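Local coordinates for GrpU microcompartment shell protein (Pectobacterium wasabiae, PDB 4OLP) that forms part of the shell of a glycyl-radical-type bacterial microcompartment and probably binds an iron-sulfur cluster, absent in this ligand-free form, at residues Ile5-Thr10 and Ile34-Leu39; His59-Glu64 and Ala77-Val82. All coordinates share one frame; numbering follows the deposited sequence.

Interaction 1 (Ile5-Thr10 and Ile34-Leu39)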
ATOM      1  N   ILE B   5      13.663  18.790  12.405  1.00 77.78           N
ATOM      2  CA  ILE B   5      13.029  19.909  13.094  1.00 71.84           C
ATOM      3  C   ILE B   5      13.065  21.097  12.187  1.00 71.75           C
ATOM      4  O   ILE B   5      14.113  21.452  11.680  1.00 74.82           O
ATOM      5  CB  ILE B   5      13.743  20.272  14.396  1.00 70.63           C
ATOM      6  CG1 ILE B   5      13.589  19.147  15.414  1.00 72.49           C
ATOM      7  CG2 ILE B   5      13.165  21.556  14.976  1.00 71.73           C
ATOM      8  CD1 ILE B   5      14.651  19.159  16.489  1.00 73.34           C
ATOM      9  N   ILE B   6      11.910  21.703  11.969  1.00 74.14           N
ATOM     10  CA  ILE B   6      11.817  22.871  11.125  1.00 76.58           C
ATOM     11  C   ILE B   6      11.723  24.055  12.056  1.00 76.33           C
ATOM     12  O   ILE B   6      10.743  24.197  12.781  1.00 70.25           O
ATOM     13  CB  ILE B   6      10.580  22.807  10.209  1.00 78.94           C
ATOM     14  CG1 ILE B   6      10.738  21.666   9.220  1.00 79.03           C
ATOM     15  CG2 ILE B   6      10.372  24.125   9.462  1.00 80.43           C
ATOM     16  CD1 ILE B   6       9.438  21.200   8.601  1.00 80.84           C
ATOM     17  N   ASN B   7      12.761  24.890  12.049  1.00 82.31           N
ATOM     18  CA  ASN B   7      12.758  26.111  12.845  1.00 84.26           C
ATOM     19  C   ASN B   7      12.094  27.218  12.055  1.00 82.74           C
ATOM     20  O   ASN B   7      12.390  27.418  10.880  1.00 82.57           O
ATOM     21  CB  ASN B   7      14.174  26.503  13.250  1.00 82.78           C
ATOM     22  CG  ASN B   7      14.828  25.449  14.128  1.00 87.08           C
ATOM     23  OD1 ASN B   7      15.674  24.685  13.655  1.00 95.08           O
ATOM     24  ND2 ASN B   7      14.420  25.375  15.406  1.00 84.67           N
ATOM     25  N   ALA B   8      11.164  27.906  12.705  1.00 78.44           N
ATOM     26  CA  ALA B   8      10.548  29.091  12.140  1.00 77.92           C
ATOM     27  C   ALA B   8       9.949  28.761  10.796  1.00 78.49           C
ATOM     28  O   ALA B   8      10.419  29.269   9.768  1.00 78.10           O
ATOM     29  CB  ALA B   8      11.569  30.208  12.003  1.00 77.31           C
ATOM     30  N   PRO B   9       8.899  27.926  10.797  1.00 74.39           N
ATOM     31  CA  PRO B   9       8.320  27.506   9.541  1.00 76.43           C
ATOM     32  C   PRO B   9       7.547  28.611   8.856  1.00 77.40           C
ATOM     33  O   PRO B   9       6.999  29.478   9.497  1.00 77.13           O
ATOM     34  CB  PRO B   9       7.372  26.386   9.953  1.00 74.37           C
ATOM     35  CG  PRO B   9       7.022  26.701  11.350  1.00 73.31           C
ATOM     36  CD  PRO B   9       8.279  27.242  11.935  1.00 73.70           C
ATOM     37  N   THR B  10       7.527  28.551   7.539  1.00 87.62           N
ATOM     38  CA  THR B  10       6.769  29.457   6.689  1.00 92.63           C
ATOM     39  C   THR B  10       5.267  29.263   6.935  1.00 85.33           C
ATOM     40  O   THR B  10       4.863  28.248   7.480  1.00 80.11           O
ATOM     41  CB  THR B  10       7.151  29.110   5.228  1.00104.92           C
ATOM     42  OG1 THR B  10       8.537  29.423   5.005  1.00107.24           O
ATOM     43  CG2 THR B  10       6.298  29.827   4.202  1.00114.57           C
ATOM     44  N   ILE B  34       4.021  28.450  17.264  1.00 68.29           N
ATOM     45  CA  ILE B  34       4.800  27.470  16.546  1.00 66.80           C
ATOM     46  C   ILE B  34       6.151  28.000  16.123  1.00 68.49           C
ATOM     47  O   ILE B  34       6.331  28.441  14.986  1.00 68.20           O
ATOM     48  CB  ILE B  34       4.017  26.913  15.355  1.00 69.46           C
ATOM     49  CG1 ILE B  34       2.715  26.273  15.851  1.00 71.23           C
ATOM     50  CG2 ILE B  34       4.844  25.881  14.608  1.00 72.68           C
ATOM     51  CD1 ILE B  34       1.728  25.929  14.769  1.00 68.83           C
ATOM     52  N   ASP B  35       7.085  27.985  17.058  1.00 66.61           N
ATOM     53  CA  ASP B  35       8.449  28.372  16.749  1.00 75.59           C
ATOM     54  C   ASP B  35       9.030  27.267  15.879  1.00 78.67           C
ATOM     55  O   ASP B  35       9.771  27.535  14.936  1.00 79.85           O
ATOM     56  CB  ASP B  35       9.302  28.482  18.008  1.00 74.97           C
ATOM     57  CG  ASP B  35       8.964  29.643  18.862  1.00 81.26           C
ATOM     58  OD1 ASP B  35       8.744  30.722  18.288  1.00 96.41           O
ATOM     59  OD2 ASP B  35       8.986  29.526  20.112  1.00 85.29           O
ATOM     60  N   ALA B  36       8.686  26.020  16.201  1.00 77.42           N
ATOM     61  CA  ALA B  36       9.306  24.892  15.539  1.00 72.71           C
ATOM     62  C   ALA B  36       8.331  23.743  15.313  1.00 70.92           C
ATOM     63  O   ALA B  36       7.293  23.646  15.962  1.00 66.86           O
ATOM     64  CB  ALA B  36      10.477  24.420  16.369  1.00 71.33           C
ATOM     65  N   ILE B  37       8.675  22.897  14.356  1.00 73.44           N
ATOM     66  CA  ILE B  37       7.941  21.677  14.084  1.00 72.23           C
ATOM     67  C   ILE B  37       8.923  20.516  14.038  1.00 73.82           C
ATOM     68  O   ILE B  37       9.857  20.520  13.237  1.00 76.33           O
ATOM     69  CB  ILE B  37       7.197  21.740  12.736  1.00 72.75           C
ATOM     70  CG1 ILE B  37       6.261  22.949  12.699  1.00 77.07           C
ATOM     71  CG2 ILE B  37       6.402  20.465  12.534  1.00 72.59           C
ATOM     72  CD1 ILE B  37       5.668  23.243  11.338  1.00 79.91           C
ATOM     73  N   GLY B  38       8.683  19.520  14.874  1.00 70.20           N
ATOM     74  CA  GLY B  38       9.484  18.330  14.859  1.00 68.62           C
ATOM     75  C   GLY B  38       8.721  17.264  14.099  1.00 71.38           C
ATOM     76  O   GLY B  38       7.512  17.063  14.313  1.00 69.39           O
ATOM     77  N   LEU B  39       9.404  16.617  13.164  1.00 68.85           N
ATOM     78  CA  LEU B  39       8.791  15.593  12.368  1.00 72.95           C
ATOM     79  C   LEU B  39       9.587  14.355  12.608  1.00 79.12           C
ATOM     80  O   LEU B  39      10.795  14.360  12.431  1.00 84.40           O
ATOM     81  CB  LEU B  39       8.830  15.959  10.891  1.00 73.21           C
ATOM     82  CG  LEU B  39       8.083  17.239  10.538  1.00 77.61           C
ATOM     83  CD1 LEU B  39       8.331  17.630   9.093  1.00 82.25           C
ATOM     84  CD2 LEU B  39       6.589  17.062  10.783  1.00 78.85           C
TER
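Pro9 and Ile37 form the apolar centre of this contact, at one end of an antiparallel strand pair. The pair joins strand 3-7, outermost in the sheet of this chain, to strand 36-42 in the four-stranded sheet of the BMC-type fold. The CD1 methyl of Ile37 reaches Pro9 CG at 3.7 Å, and the two side chains cross obliquely. Ile34 crosses the proline ring at about a right angle, its CG2 4.0 Å from Pro9 CG. On the same face as Ile37, Ile6 extends CD1 to Leu39 CD1 at 3.8 Å. Leu14 of helix 11-19 packs on Ile34 and Ile37. On the other face lie Ile5, Asn7 and Ala36; there Ile5 CG2 rests 4.2 Å from Ala36 CB, and helix 82-92 covers Ile5.

Ile6 and Ile37 are a hydrogen-bonded pair. Ile6 N donates to Ile37 O at 2.7 Å, almost straight at 170°, and Ile37 N returns a bond to Ile6 O. Asp35 points its CB away from segment 5-10, and its OD1 forms a salt bridge with Arg33 NE. Lys56 NZ of the second subunit hydrogen-bonds to Asn7 O. Past the last strand pair, Ala8 N donates to Asp35 O at 2.7 Å, nearly along the C=O axis.

Interaction 2 (His59-Glu64 and Ala77-Val82)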
ATOM      1  N   HIS B  59       2.557  23.708  25.721  1.00 87.73           N
ATOM      2  CA  HIS B  59       3.501  24.286  24.781  1.00 82.60           C
ATOM      3  C   HIS B  59       3.762  23.417  23.569  1.00 79.69           C
ATOM      4  O   HIS B  59       4.546  23.819  22.731  1.00 79.67           O
ATOM      5  CB  HIS B  59       4.856  24.647  25.452  1.00 84.08           C
ATOM      6  CG  HIS B  59       4.730  25.534  26.659  1.00 88.01           C
ATOM      7  ND1 HIS B  59       5.527  25.389  27.776  1.00 88.31           N
ATOM      8  CD2 HIS B  59       3.885  26.556  26.936  1.00 93.09           C
ATOM      9  CE1 HIS B  59       5.183  26.284  28.683  1.00 93.20           C
ATOM     10  NE2 HIS B  59       4.184  27.000  28.202  1.00 98.24           N
ATOM     11  N   VAL B  60       3.168  22.227  23.463  1.00 80.41           N
ATOM     12  CA  VAL B  60       3.201  21.523  22.200  1.00 78.65           C
ATOM     13  C   VAL B  60       1.824  20.958  21.888  1.00 78.63           C
ATOM     14  O   VAL B  60       0.987  20.677  22.723  1.00 74.81           O
ATOM     15  CB  VAL B  60       4.264  20.386  22.062  1.00 80.85           C
ATOM     16  CG1 VAL B  60       5.679  20.882  22.346  1.00 76.93           C
ATOM     17  CG2 VAL B  60       3.938  19.219  22.987  1.00 87.44           C
ATOM     18  N   ALA B  61       1.663  20.771  20.614  1.00 82.75           N
ATOM     19  CA  ALA B  61       0.517  20.160  20.006  1.00 77.94           C
ATOM     20  C   ALA B  61       1.053  19.031  19.112  1.00 72.68           C
ATOM     21  O   ALA B  61       2.191  19.083  18.646  1.00 71.01           O
ATOM     22  CB  ALA B  61      -0.167  21.215  19.193  1.00 73.98           C
ATOM     23  N   VAL B  62       0.269  17.980  18.940  1.00 71.47           N
ATOM     24  CA  VAL B  62       0.707  16.839  18.147  1.00 75.88           C
ATOM     25  C   VAL B  62      -0.337  16.456  17.136  1.00 80.53           C
ATOM     26  O   VAL B  62      -1.545  16.674  17.332  1.00 82.49           O
ATOM     27  CB  VAL B  62       1.005  15.579  18.983  1.00 77.60           C
ATOM     28  CG1 VAL B  62       2.367  15.718  19.636  1.00 83.48           C
ATOM     29  CG2 VAL B  62      -0.090  15.320  20.017  1.00 76.45           C
ATOM     30  N   SER B  63       0.132  15.842  16.066  1.00 77.47           N
ATOM     31  CA  SER B  63      -0.773  15.349  15.073  1.00 81.77           C
ATOM     32  C   SER B  63      -0.075  14.321  14.224  1.00 83.39           C
ATOM     33  O   SER B  63       1.149  14.312  14.106  1.00 80.44           O
ATOM     34  CB  SER B  63      -1.313  16.488  14.224  1.00 79.32           C
ATOM     35  OG  SER B  63      -2.100  15.976  13.174  1.00 88.55           O
ATOM     36  N   GLU B  64      -0.887  13.421  13.690  1.00 83.24           N
ATOM     37  CA  GLU B  64      -0.454  12.483  12.707  1.00 84.56           C
ATOM     38  C   GLU B  64      -0.342  13.259  11.438  1.00 84.79           C
ATOM     39  O   GLU B  64      -1.134  14.161  11.201  1.00 81.83           O
ATOM     40  CB  GLU B  64      -1.591  11.488  12.426  1.00 95.87           C
ATOM     41  CG  GLU B  64      -2.264  10.837  13.641  1.00106.27           C
ATOM     42  CD  GLU B  64      -3.700  11.318  13.826  1.00113.32           C
ATOM     43  OE1 GLU B  64      -3.864  12.484  14.268  1.00119.71           O
ATOM     44  OE2 GLU B  64      -4.640  10.532  13.554  1.00105.39           O
ATOM     45  N   ALA B  77       3.936  14.847  14.044  1.00 74.99           N
ATOM     46  CA  ALA B  77       4.385  16.219  13.958  1.00 70.90           C
ATOM     47  C   ALA B  77       4.175  16.808  15.326  1.00 68.31           C
ATOM     48  O   ALA B  77       3.139  16.588  15.912  1.00 70.52           O
ATOM     49  CB  ALA B  77       3.592  16.976  12.908  1.00 71.76           C
ATOM     50  N   ILE B  78       5.185  17.519  15.835  1.00 73.33           N
ATOM     51  CA  ILE B  78       5.157  18.147  17.144  1.00 69.05           C
ATOM     52  C   ILE B  78       5.326  19.640  16.938  1.00 71.38           C
ATOM     53  O   ILE B  78       6.335  20.093  16.396  1.00 73.66           O
ATOM     54  CB  ILE B  78       6.263  17.591  18.024  1.00 76.29           C
ATOM     55  CG1 ILE B  78       5.848  16.225  18.528  1.00 82.88           C
ATOM     56  CG2 ILE B  78       6.504  18.431  19.270  1.00 78.82           C
ATOM     57  CD1 ILE B  78       7.012  15.258  18.594  1.00 94.44           C
ATOM     58  N   PHE B  79       4.306  20.397  17.326  1.00 72.24           N
ATOM     59  CA  PHE B  79       4.295  21.825  17.107  1.00 73.48           C
ATOM     60  C   PHE B  79       4.391  22.505  18.424  1.00 73.25           C
ATOM     61  O   PHE B  79       3.677  22.146  19.375  1.00 72.03           O
ATOM     62  CB  PHE B  79       2.992  22.290  16.475  1.00 76.88           C
ATOM     63  CG  PHE B  79       2.602  21.542  15.254  1.00 76.89           C
ATOM     64  CD1 PHE B  79       1.904  20.342  15.343  1.00 80.25           C
ATOM     65  CD2 PHE B  79       2.869  22.062  14.022  1.00 82.06           C
ATOM     66  CE1 PHE B  79       1.516  19.652  14.216  1.00 83.91           C
ATOM     67  CE2 PHE B  79       2.478  21.389  12.878  1.00 83.31           C
ATOM     68  CZ  PHE B  79       1.812  20.177  12.970  1.00 84.84           C
ATOM     69  N   GLY B  80       5.267  23.498  18.492  1.00 74.79           N
ATOM     70  CA  GLY B  80       5.390  24.264  19.704  1.00 73.18           C
ATOM     71  C   GLY B  80       6.588  25.160  19.697  1.00 71.51           C
ATOM     72  O   GLY B  80       7.063  25.603  18.640  1.00 59.49           O
ATOM     73  N   GLU B  81       7.031  25.458  20.913  1.00 75.39           N
ATOM     74  CA  GLU B  81       8.114  26.374  21.149  1.00 77.92           C
ATOM     75  C   GLU B  81       9.433  25.607  21.050  1.00 80.64           C
ATOM     76  O   GLU B  81       9.468  24.385  21.263  1.00 74.82           O
ATOM     77  CB  GLU B  81       7.932  26.983  22.521  1.00 79.88           C
ATOM     78  CG  GLU B  81       6.788  27.971  22.587  1.00 83.12           C
ATOM     79  CD  GLU B  81       5.872  27.754  23.801  1.00 91.33           C
ATOM     80  OE1 GLU B  81       6.216  28.224  24.878  1.00 81.07           O
ATOM     81  OE2 GLU B  81       4.790  27.112  23.700  1.00104.39           O
ATOM     82  N   VAL B  82      10.501  26.319  20.693  1.00 80.13           N
ATOM     83  CA  VAL B  82      11.749  25.664  20.278  1.00 84.92           C
ATOM     84  C   VAL B  82      12.225  24.706  21.351  1.00 78.90           C
ATOM     85  O   VAL B  82      12.646  23.596  21.036  1.00 82.51           O
ATOM     86  CB  VAL B  82      12.892  26.659  19.979  1.00 89.45           C
ATOM     87  CG1 VAL B  82      14.070  25.917  19.368  1.00 92.12           C
ATOM     88  CG2 VAL B  82      12.432  27.751  19.031  1.00 96.81           C
TER
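Strands 60-64 and 77-80 run antiparallel at 157°, their axes 4.5 Å apart at closest, and form the two arms of a beta hairpin in the BMC domain. Ala61 with Phe79 and Ser63 with Ala77 are the hydrogen-bonded pairs. The bond from Phe79 N to Ala61 O is the straightest, at 176°. Val60 with Gly80 and Val62 with Ile78 are non-hydrogen-bonded pairs.

Val60, Val62 and Ile78 share one face. Ile78 lies alongside both valines, and all three side chains point the same way. Its CG1 branch meets Val62 CG1 at 3.7 Å, while its CG2 branch meets Val60 CG1 at 4.0 Å. Helix 44-56 packs on the valines and helix 82-92 on Ile78. The opposite face carries Ala61, Ser63, Ala77 and Phe79. There the Phe79 ring has Ala61 O and Ser63 CB at its edge, with CE1 4.2 Å from Ser63 CB. Ser63 OG turns to its own strand and donates to Glu64 O at 2.8 Å, from above the carbonyl plane.

Beyond the strand end, the bent Glu81 side chain brings its carboxylate to His59. Glu81 OE1 sits 3.4 Å above one face of the imidazole, offset toward the rim, and the two planes are 72° apart. The bond from Glu81 N to His59 O is weak. The four bonds of the Ala61-Phe79 and Ser63-Ala77 pairs, with the aliphatic packing of Val60, Val62 and Ile78, hold most of the hairpin. The carboxylate might favour a protonated His59, but it approaches over the ring and makes no salt bridge with it.

How the interactions relate
Interactions 1 and 2 are two antiparallel pairings in one sheet, with strand order 3-7, 36-42, 74-80, 60-65. Each joins an outermost strand of the chain's sheet to an inner one. The inner strands meet through probable backbone hydrogen bonds, Gly38 O to Ile78 N and Ala36 N to Gly80 O; Asp35 and Ala36 both face Gly80 in a classic beta bulge. Interaction 2 is buried near the chain centre, and its longer ladder, four pairs against three, ends in a polar His-Glu contact. Interaction 1 is partly buried, farther out and beside the second subunit; a proline-isoleucine cluster extends its shorter ladder. Asp35 of interaction 1 also packs against Glu81 and Val82 of interaction 2.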